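Local coordinates for protein CofB (Escherichia coli, PDB 5AX6) that serves as the minor pilin subunit of the CFA/III type IVb pilus and probably takes part in pilus assembly as a homotrimer, at residues Arg6-Ile18 against Pro109-Ile123. Numbering follows the deposited sequence. Where two conformers were deposited one is given.
Sequences RRQIVSNALISEI and PCEEPAILSNSDLKI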
ATOM      1  N   ARG A   6      23.227  30.597  19.587  1.00 51.70           N
ATOM      2  CA  ARG A   6      23.297  31.649  18.580  1.00 54.41           C
ATOM      3  C   ARG A   6      23.942  31.134  17.292  1.00 54.89           C
ATOM      4  O   ARG A   6      23.416  31.335  16.192  1.00 43.17           O
ATOM      5  CB  ARG A   6      24.082  32.849  19.113  1.00 57.93           C
ATOM      6  CG  ARG A   6      24.549  33.815  18.026  1.00 61.45           C
ATOM      7  CD  ARG A   6      25.568  34.821  18.559  1.00 73.50           C
ATOM      8  NE  ARG A   6      26.795  34.182  19.040  1.00 81.62           N
ATOM      9  CZ  ARG A   6      27.893  34.010  18.307  1.00 76.11           C
ATOM     10  NH1 ARG A   6      27.925  34.426  17.046  1.00 76.48           N
ATOM     11  NH2 ARG A   6      28.960  33.420  18.834  1.00 70.48           N
ATOM     12  N   ARG A   7      25.086  30.472  17.435  1.00 51.65           N
ATOM     13  CA  ARG A   7      25.798  29.935  16.285  1.00 48.47           C
ATOM     14  C   ARG A   7      24.973  28.875  15.565  1.00 40.49           C
ATOM     15  O   ARG A   7      25.056  28.748  14.343  1.00 35.23           O
ATOM     16  CB  ARG A   7      27.152  29.357  16.704  1.00 50.46           C
ATOM     17  CG  ARG A   7      28.217  30.410  16.978  1.00 50.29           C
ATOM     18  CD  ARG A   7      29.613  29.793  17.021  1.00 53.18           C
ATOM     19  NE  ARG A   7      29.702  28.724  18.011  1.00 59.67           N
ATOM     20  CZ  ARG A   7      30.096  28.902  19.269  1.00 62.10           C
ATOM     21  NH1 ARG A   7      30.450  30.109  19.693  1.00 60.40           N
ATOM     22  NH2 ARG A   7      30.138  27.868  20.098  1.00 56.74           N
ATOM     23  N   GLN A   8      24.172  28.120  16.309  1.00 34.87           N
ATOM     24  CA  GLN A   8      23.357  27.098  15.674  1.00 40.71           C
ATOM     25  C   GLN A   8      22.281  27.726  14.798  1.00 41.48           C
ATOM     26  O   GLN A   8      21.932  27.189  13.745  1.00 35.51           O
ATOM     27  CB  GLN A   8      22.708  26.177  16.702  1.00 42.93           C
ATOM     28  CG  GLN A   8      22.121  24.924  16.070  1.00 40.37           C
ATOM     29  CD  GLN A   8      23.185  24.082  15.366  1.00 50.54           C
ATOM     30  OE1 GLN A   8      24.134  23.608  15.995  1.00 53.13           O
ATOM     31  NE2 GLN A   8      23.037  23.904  14.055  1.00 45.79           N
ATOM     32  N   ILE A   9      21.752  28.865  15.228  1.00 35.45           N
ATOM     33  CA  ILE A   9      20.691  29.505  14.469  1.00 33.35           C
ATOM     34  C   ILE A   9      21.245  30.081  13.169  1.00 32.25           C
ATOM     35  O   ILE A   9      20.623  29.948  12.118  1.00 31.16           O
ATOM     36  CB  ILE A   9      19.997  30.607  15.293  1.00 44.42           C
ATOM     37  CG1 ILE A   9      19.124  29.965  16.374  1.00 36.62           C
ATOM     38  CG2 ILE A   9      19.147  31.496  14.392  1.00 39.59           C
ATOM     39  CD1 ILE A   9      18.568  30.951  17.383  1.00 48.24           C
ATOM     40  N   VAL A  10      22.410  30.718  13.247  1.00 33.57           N
ATOM     41  CA  VAL A  10      23.111  31.186  12.054  1.00 31.26           C
ATOM     42  C   VAL A  10      23.406  30.014  11.114  1.00 33.26           C
ATOM     43  O   VAL A  10      23.140  30.084   9.908  1.00 28.42           O
ATOM     44  CB  VAL A  10      24.430  31.887  12.421  1.00 34.69           C
ATOM     45  CG1 VAL A  10      25.257  32.172  11.171  1.00 30.96           C
ATOM     46  CG2 VAL A  10      24.148  33.172  13.197  1.00 38.08           C
ATOM     47  N   SER A  11      23.946  28.934  11.676  1.00 28.54           N
ATOM     48  CA  SER A  11      24.302  27.759  10.881  1.00 28.89           C
ATOM     49  C   SER A  11      23.087  27.127  10.209  1.00 30.03           C
ATOM     50  O   SER A  11      23.168  26.695   9.061  1.00 25.80           O
ATOM     51  CB  SER A  11      25.024  26.724  11.753  1.00 28.58           C
ATOM     52  OG  SER A  11      26.270  27.242  12.189  1.00 31.69           O
ATOM     53  N   ASN A  12      21.961  27.058  10.914  1.00 25.84           N
ATOM     54  CA  ASN A  12      20.750  26.531  10.301  1.00 24.94           C
ATOM     55  C   ASN A  12      20.310  27.362   9.098  1.00 20.07           C
ATOM     56  O   ASN A  12      19.855  26.814   8.089  1.00 24.42           O
ATOM     57  CB  ASN A  12      19.597  26.455  11.308  1.00 30.35           C
ATOM     58  CG  ASN A  12      19.777  25.348  12.326  1.00 39.08           C
ATOM     59  OD1 ASN A  12      20.566  24.422  12.130  1.00 34.81           O
ATOM     60  ND2 ASN A  12      19.033  25.435  13.424  1.00 37.36           N
ATOM     61  N   ALA A  13      20.430  28.677   9.207  1.00 23.86           N
ATOM     62  CA  ALA A  13      20.029  29.558   8.115  1.00 29.07           C
ATOM     63  C   ALA A  13      21.012  29.446   6.938  1.00 24.66           C
ATOM     64  O   ALA A  13      20.606  29.417   5.772  1.00 22.36           O
ATOM     65  CB  ALA A  13      19.941  30.992   8.598  1.00 26.22           C
ATOM     66  N   LEU A  14      22.300  29.396   7.253  1.00 24.52           N
ATOM     67  CA  LEU A  14      23.324  29.201   6.230  1.00 25.36           C
ATOM     68  C   LEU A  14      23.101  27.897   5.456  1.00 25.71           C
ATOM     69  O   LEU A  14      23.138  27.880   4.221  1.00 23.19           O
ATOM     70  CB  LEU A  14      24.715  29.215   6.865  1.00 26.56           C
ATOM     71  CG  LEU A  14      25.223  30.601   7.265  1.00 26.96           C
ATOM     72  CD1 LEU A  14      26.461  30.494   8.160  1.00 26.48           C
ATOM     73  CD2 LEU A  14      25.523  31.461   6.022  1.00 25.04           C
ATOM     74  N   ILE A  15      22.872  26.807   6.180  1.00 22.61           N
ATOM     75  CA  ILE A  15      22.628  25.518   5.542  1.00 20.56           C
ATOM     76  C   ILE A  15      21.348  25.526   4.702  1.00 20.56           C
ATOM     77  O   ILE A  15      21.281  24.889   3.650  1.00 21.12           O
ATOM     78  CB  ILE A  15      22.536  24.391   6.580  1.00 23.40           C
ATOM     79  CG1 ILE A  15      23.923  24.063   7.129  1.00 31.22           C
ATOM     80  CG2 ILE A  15      21.869  23.157   5.986  1.00 24.07           C
ATOM     81  CD1 ILE A  15      25.037  24.259   6.135  1.00 34.97           C
ATOM     82  N   SER A  16      20.327  26.244   5.151  1.00 20.31           N
ATOM     83  CA  SER A  16      19.098  26.317   4.370  0.60 23.95           C
ATOM     84  C   SER A  16      19.341  26.994   3.029  1.00 20.23           C
ATOM     85  O   SER A  16      18.821  26.542   2.002  1.00 20.04           O
ATOM     86  CB  SER A  16      18.000  27.063   5.119  0.60 25.54           C
ATOM     87  OG  SER A  16      16.797  27.004   4.373  0.60 28.89           O
ATOM     88  N   GLU A  17      20.118  28.072   3.042  1.00 20.84           N
ATOM     89  CA  GLU A  17      20.484  28.784   1.824  1.00 16.66           C
ATOM     90  C   GLU A  17      21.270  27.852   0.908  1.00 20.61           C
ATOM     91  O   GLU A  17      20.968  27.710  -0.276  1.00 17.87           O
ATOM     92  CB  GLU A  17      21.323  30.030   2.145  1.00 18.98           C
ATOM     93  CG  GLU A  17      20.606  31.121   2.939  1.00 22.87           C
ATOM     94  CD  GLU A  17      19.720  32.010   2.075  1.00 28.02           C
ATOM     95  OE1 GLU A  17      20.225  33.023   1.531  1.00 25.84           O
ATOM     96  OE2 GLU A  17      18.513  31.702   1.947  1.00 23.85           O
ATOM     97  N   ILE A  18      22.290  27.226   1.479  1.00 19.74           N
ATOM     98  CA  ILE A  18      23.157  26.306   0.740  1.00 18.89           C
ATOM     99  C   ILE A  18      22.357  25.164   0.111  1.00 16.34           C
ATOM    100  O   ILE A  18      22.483  24.905  -1.083  1.00 17.76           O
ATOM    101  CB  ILE A  18      24.261  25.763   1.671  1.00 18.07           C
ATOM    102  CG1 ILE A  18      25.313  26.859   1.915  1.00 18.94           C
ATOM    103  CG2 ILE A  18      24.895  24.506   1.104  1.00 20.13           C
ATOM    104  CD1 ILE A  18      26.232  26.561   3.095  1.00 23.66           C
ATOM    105  N   PRO A 109      14.214  31.408   0.256  1.00 20.60           N
ATOM    106  CA  PRO A 109      13.184  32.426   0.506  1.00 23.50           C
ATOM    107  C   PRO A 109      13.396  33.703  -0.307  1.00 22.66           C
ATOM    108  O   PRO A 109      14.535  34.070  -0.596  1.00 19.88           O
ATOM    109  CB  PRO A 109      13.320  32.709   2.013  1.00 24.24           C
ATOM    110  CG  PRO A 109      14.596  32.047   2.453  1.00 31.31           C
ATOM    111  CD  PRO A 109      14.844  30.921   1.494  1.00 21.84           C
ATOM    112  N   CYS A 110      12.308  34.376  -0.667  1.00 20.87           N
ATOM    113  CA  CYS A 110      12.397  35.666  -1.330  1.00 23.92           C
ATOM    114  C   CYS A 110      13.301  36.610  -0.565  1.00 23.39           C
ATOM    115  O   CYS A 110      14.187  37.260  -1.126  1.00 21.27           O
ATOM    116  CB  CYS A 110      11.003  36.286  -1.463  1.00 24.90           C
ATOM    117  SG  CYS A 110       9.932  35.324  -2.551  1.00 30.25           S
ATOM    118  N   GLU A 111      13.064  36.675   0.735  1.00 23.12           N
ATOM    119  CA  GLU A 111      13.836  37.543   1.600  1.00 20.84           C
ATOM    120  C   GLU A 111      14.946  36.729   2.242  1.00 22.62           C
ATOM    121  O   GLU A 111      14.684  35.664   2.796  1.00 25.43           O
ATOM    122  CB  GLU A 111      12.913  38.161   2.655  1.00 29.28           C
ATOM    123  CG  GLU A 111      13.581  39.100   3.623  1.00 34.78           C
ATOM    124  CD  GLU A 111      12.566  39.738   4.565  1.00 36.40           C
ATOM    125  OE1 GLU A 111      11.346  39.567   4.332  1.00 31.01           O
ATOM    126  OE2 GLU A 111      12.999  40.407   5.524  1.00 43.85           O
ATOM    127  N   GLU A 112      16.183  37.208   2.158  1.00 23.76           N
ATOM    128  CA  GLU A 112      17.264  36.531   2.861  1.00 25.82           C
ATOM    129  C   GLU A 112      16.920  36.448   4.335  1.00 27.49           C
ATOM    130  O   GLU A 112      16.431  37.424   4.903  1.00 27.78           O
ATOM    131  CB  GLU A 112      18.593  37.261   2.672  1.00 28.55           C
ATOM    132  CG  GLU A 112      19.776  36.555   3.352  1.00 26.85           C
ATOM    133  CD  GLU A 112      21.067  37.352   3.264  1.00 35.02           C
ATOM    134  OE1 GLU A 112      21.935  36.996   2.430  1.00 34.37           O
ATOM    135  OE2 GLU A 112      21.207  38.335   4.029  1.00 35.70           O
ATOM    136  N   PRO A 113      17.150  35.277   4.950  1.00 27.05           N
ATOM    137  CA  PRO A 113      16.957  35.076   6.391  1.00 33.15           C
ATOM    138  C   PRO A 113      17.536  36.227   7.213  1.00 32.69           C
ATOM    139  O   PRO A 113      18.707  36.579   7.068  1.00 30.88           O
ATOM    140  CB  PRO A 113      17.700  33.768   6.657  1.00 32.52           C
ATOM    141  CG  PRO A 113      17.484  32.985   5.384  1.00 26.69           C
ATOM    142  CD  PRO A 113      17.511  34.022   4.263  1.00 28.28           C
ATOM    143  N   ALA A 114      16.687  36.811   8.054  1.00 31.59           N
ATOM    144  CA  ALA A 114      17.017  38.012   8.817  1.00 36.48           C
ATOM    145  C   ALA A 114      18.320  37.891   9.598  1.00 26.80           C
ATOM    146  O   ALA A 114      19.114  38.830   9.640  1.00 31.58           O
ATOM    147  CB  ALA A 114      15.868  38.347   9.770  1.00 34.18           C
ATOM    148  N   ILE A 115      18.537  36.731  10.203  1.00 32.67           N
ATOM    149  CA  ILE A 115      19.706  36.518  11.050  1.00 33.50           C
ATOM    150  C   ILE A 115      21.004  36.727  10.262  1.00 37.56           C
ATOM    151  O   ILE A 115      22.025  37.129  10.820  1.00 31.97           O
ATOM    152  CB  ILE A 115      19.677  35.099  11.685  1.00 37.30           C
ATOM    153  CG1 ILE A 115      20.667  34.988  12.849  1.00 43.01           C
ATOM    154  CG2 ILE A 115      19.908  34.015  10.643  1.00 35.55           C
ATOM    155  CD1 ILE A 115      20.156  35.575  14.141  1.00 43.58           C
ATOM    156  N   LEU A 116      20.953  36.500   8.953  1.00 29.54           N
ATOM    157  CA  LEU A 116      22.156  36.583   8.127  1.00 30.78           C
ATOM    158  C   LEU A 116      22.477  38.003   7.653  1.00 31.16           C
ATOM    159  O   LEU A 116      23.471  38.222   6.954  1.00 34.14           O
ATOM    160  CB  LEU A 116      22.019  35.646   6.921  1.00 29.75           C
ATOM    161  CG  LEU A 116      21.799  34.166   7.255  1.00 27.37           C
ATOM    162  CD1 LEU A 116      21.652  33.330   5.983  1.00 28.77           C
ATOM    163  CD2 LEU A 116      22.950  33.634   8.100  1.00 25.99           C
ATOM    164  N   SER A 117      21.653  38.974   8.035  1.00 32.61           N
ATOM    165  CA  SER A 117      21.884  40.350   7.597  1.00 34.48           C
ATOM    166  C   SER A 117      23.130  40.933   8.261  1.00 40.33           C
ATOM    167  O   SER A 117      23.862  41.707   7.643  1.00 38.97           O
ATOM    168  CB  SER A 117      20.667  41.237   7.887  1.00 38.62           C
ATOM    169  OG  SER A 117      20.435  41.343   9.278  1.00 44.12           O
ATOM    170  N   ASN A 118      23.384  40.565   9.512  1.00 38.56           N
ATOM    171  CA  ASN A 118      24.613  41.027  10.168  1.00 46.25           C
ATOM    172  C   ASN A 118      25.254  39.996  11.091  1.00 44.49           C
ATOM    173  O   ASN A 118      25.838  40.351  12.111  1.00 45.87           O
ATOM    174  CB  ASN A 118      24.347  42.319  10.950  1.00 47.94           C
ATOM    175  CG  ASN A 118      23.087  42.245  11.791  1.00 54.29           C
ATOM    176  OD1 ASN A 118      22.593  41.159  12.104  1.00 60.53           O
ATOM    177  ND2 ASN A 118      22.557  43.408  12.161  1.00 59.73           N
ATOM    178  N   SER A 119      25.155  38.721  10.726  1.00 41.25           N
ATOM    179  CA  SER A 119      25.783  37.661  11.503  1.00 33.46           C
ATOM    180  C   SER A 119      27.289  37.661  11.279  1.00 36.81           C
ATOM    181  O   SER A 119      27.784  38.209  10.291  1.00 38.71           O
ATOM    182  CB  SER A 119      25.193  36.298  11.140  1.00 36.19           C
ATOM    183  OG  SER A 119      25.205  36.110   9.740  1.00 31.69           O
ATOM    184  N   ASP A 120      28.013  37.039  12.200  1.00 36.05           N
ATOM    185  CA  ASP A 120      29.467  36.975  12.119  1.00 44.06           C
ATOM    186  C   ASP A 120      29.934  36.160  10.914  1.00 40.58           C
ATOM    187  O   ASP A 120      31.061  36.315  10.437  1.00 41.42           O
ATOM    188  CB  ASP A 120      30.041  36.383  13.410  1.00 44.93           C
ATOM    189  CG  ASP A 120      29.982  37.356  14.578  1.00 54.28           C
ATOM    190  OD1 ASP A 120      29.806  38.571  14.336  1.00 51.27           O
ATOM    191  OD2 ASP A 120      30.126  36.910  15.736  1.00 63.39           O
ATOM    192  N   LEU A 121      29.057  35.291  10.427  1.00 34.31           N
ATOM    193  CA  LEU A 121      29.375  34.411   9.312  1.00 32.47           C
ATOM    194  C   LEU A 121      28.305  34.563   8.238  1.00 29.21           C
ATOM    195  O   LEU A 121      27.115  34.431   8.526  1.00 27.34           O
ATOM    196  CB  LEU A 121      29.469  32.960   9.793  1.00 33.34           C
ATOM    197  CG  LEU A 121      30.210  31.925   8.944  1.00 38.72           C
ATOM    198  CD1 LEU A 121      31.665  32.311   8.720  1.00 37.18           C
ATOM    199  CD2 LEU A 121      30.115  30.553   9.595  1.00 36.29           C
ATOM    200  N   LYS A 122      28.737  34.850   7.011  1.00 23.58           N
ATOM    201  CA  LYS A 122      27.833  35.105   5.885  1.00 24.09           C
ATOM    202  C   LYS A 122      28.363  34.473   4.610  1.00 26.39           C
ATOM    203  O   LYS A 122      29.570  34.350   4.439  1.00 21.26           O
ATOM    204  CB  LYS A 122      27.675  36.607   5.639  1.00 25.40           C
ATOM    205  CG  LYS A 122      27.115  37.398   6.800  1.00 35.90           C
ATOM    206  CD  LYS A 122      27.098  38.876   6.465  1.00 34.25           C
ATOM    207  CE  LYS A 122      26.375  39.667   7.554  1.00 42.50           C
ATOM    208  NZ  LYS A 122      26.727  41.120   7.499  1.00 48.09           N
ATOM    209  N   ILE A 123      27.474  34.129   3.689  1.00 22.91           N
ATOM    210  CA  ILE A 123      27.933  33.704   2.363  1.00 19.51           C
ATOM    211  C   ILE A 123      28.370  34.909   1.545  1.00 21.03           C
ATOM    212  O   ILE A 123      27.585  35.821   1.300  1.00 20.91           O
ATOM    213  CB  ILE A 123      26.846  32.936   1.598  1.00 19.13           C
ATOM    214  CG1 ILE A 123      26.430  31.697   2.389  1.00 20.53           C
ATOM    215  CG2 ILE A 123      27.358  32.547   0.198  1.00 19.77           C
ATOM    216  CD1 ILE A 123      25.139  31.047   1.905  1.00 24.63           C
TER
HETATM  217  O   HOH W   1      26.455  36.133  14.688  1.00 40.09           O
HETATM  218  O   HOH W   2      22.572  34.423   2.190  1.00 25.69           O
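Leu116 extends from the short 3-10 turn at residues 114-116 and spreads its two methyls against the helix: CD1 lies 3.9 Å from Ala13 CB and also meets Glu17 CG, while CD2 packs 3.9 Å from Leu14 CG. Beside it, Ile115 brings CG2 to 3.6 Å from Ala13 CB, and its other branch, CG1, meets Val10 CG2, the two side chains crossing at about a right angle. Val10 CG1, anti to its own nitrogen (chi1 171°), instead turns to the carbonyl oxygen of Leu121. Leu14 divides its methyls, CD1 going to Leu121 CD2 and CD2 lying 3.8 Å from Ile123 CG1, as the side chains of Leu14 and Ile123 run past each other in opposite directions.

No hydrogen bond links the two segments directly, yet polar groups close both ends. Arg6 NH1 makes a long salt bridge, 3.6 Å, to Asp120 OD2, its guanidinium turned 64° from the carboxylate; the arginine is poorly ordered, and a water joins NH1 to Asp120 N. Glu17, bent at chi2 (-81°), lays its buried carboxylate against the Pro113 ring, Glu17 OE2 lying 3.4 Å from Pro113 CD. Its OE1 shares a water with Glu112 OE1, 4.4 Å away, and pairs with Arg84, whose charge probably eases this acidic pair. With an alanine at Glu17, Arg84 would probably lose a salt-bridge mate, and Pro113 the group packed against its ring.

Farther out, Arg84 also bonds Pro109 O, next to the Cys92-Cys110 disulfide, while Ser119 OG hydrogen-bonds Leu121 O where the loop enters strand 121-130. Leu146 on strand 139-148 touches both Leu121 and Ile123. An N-terminal helix packed on an antiparallel sheet, with the connecting loop folded against it, is the arrangement of type IV pilin domains.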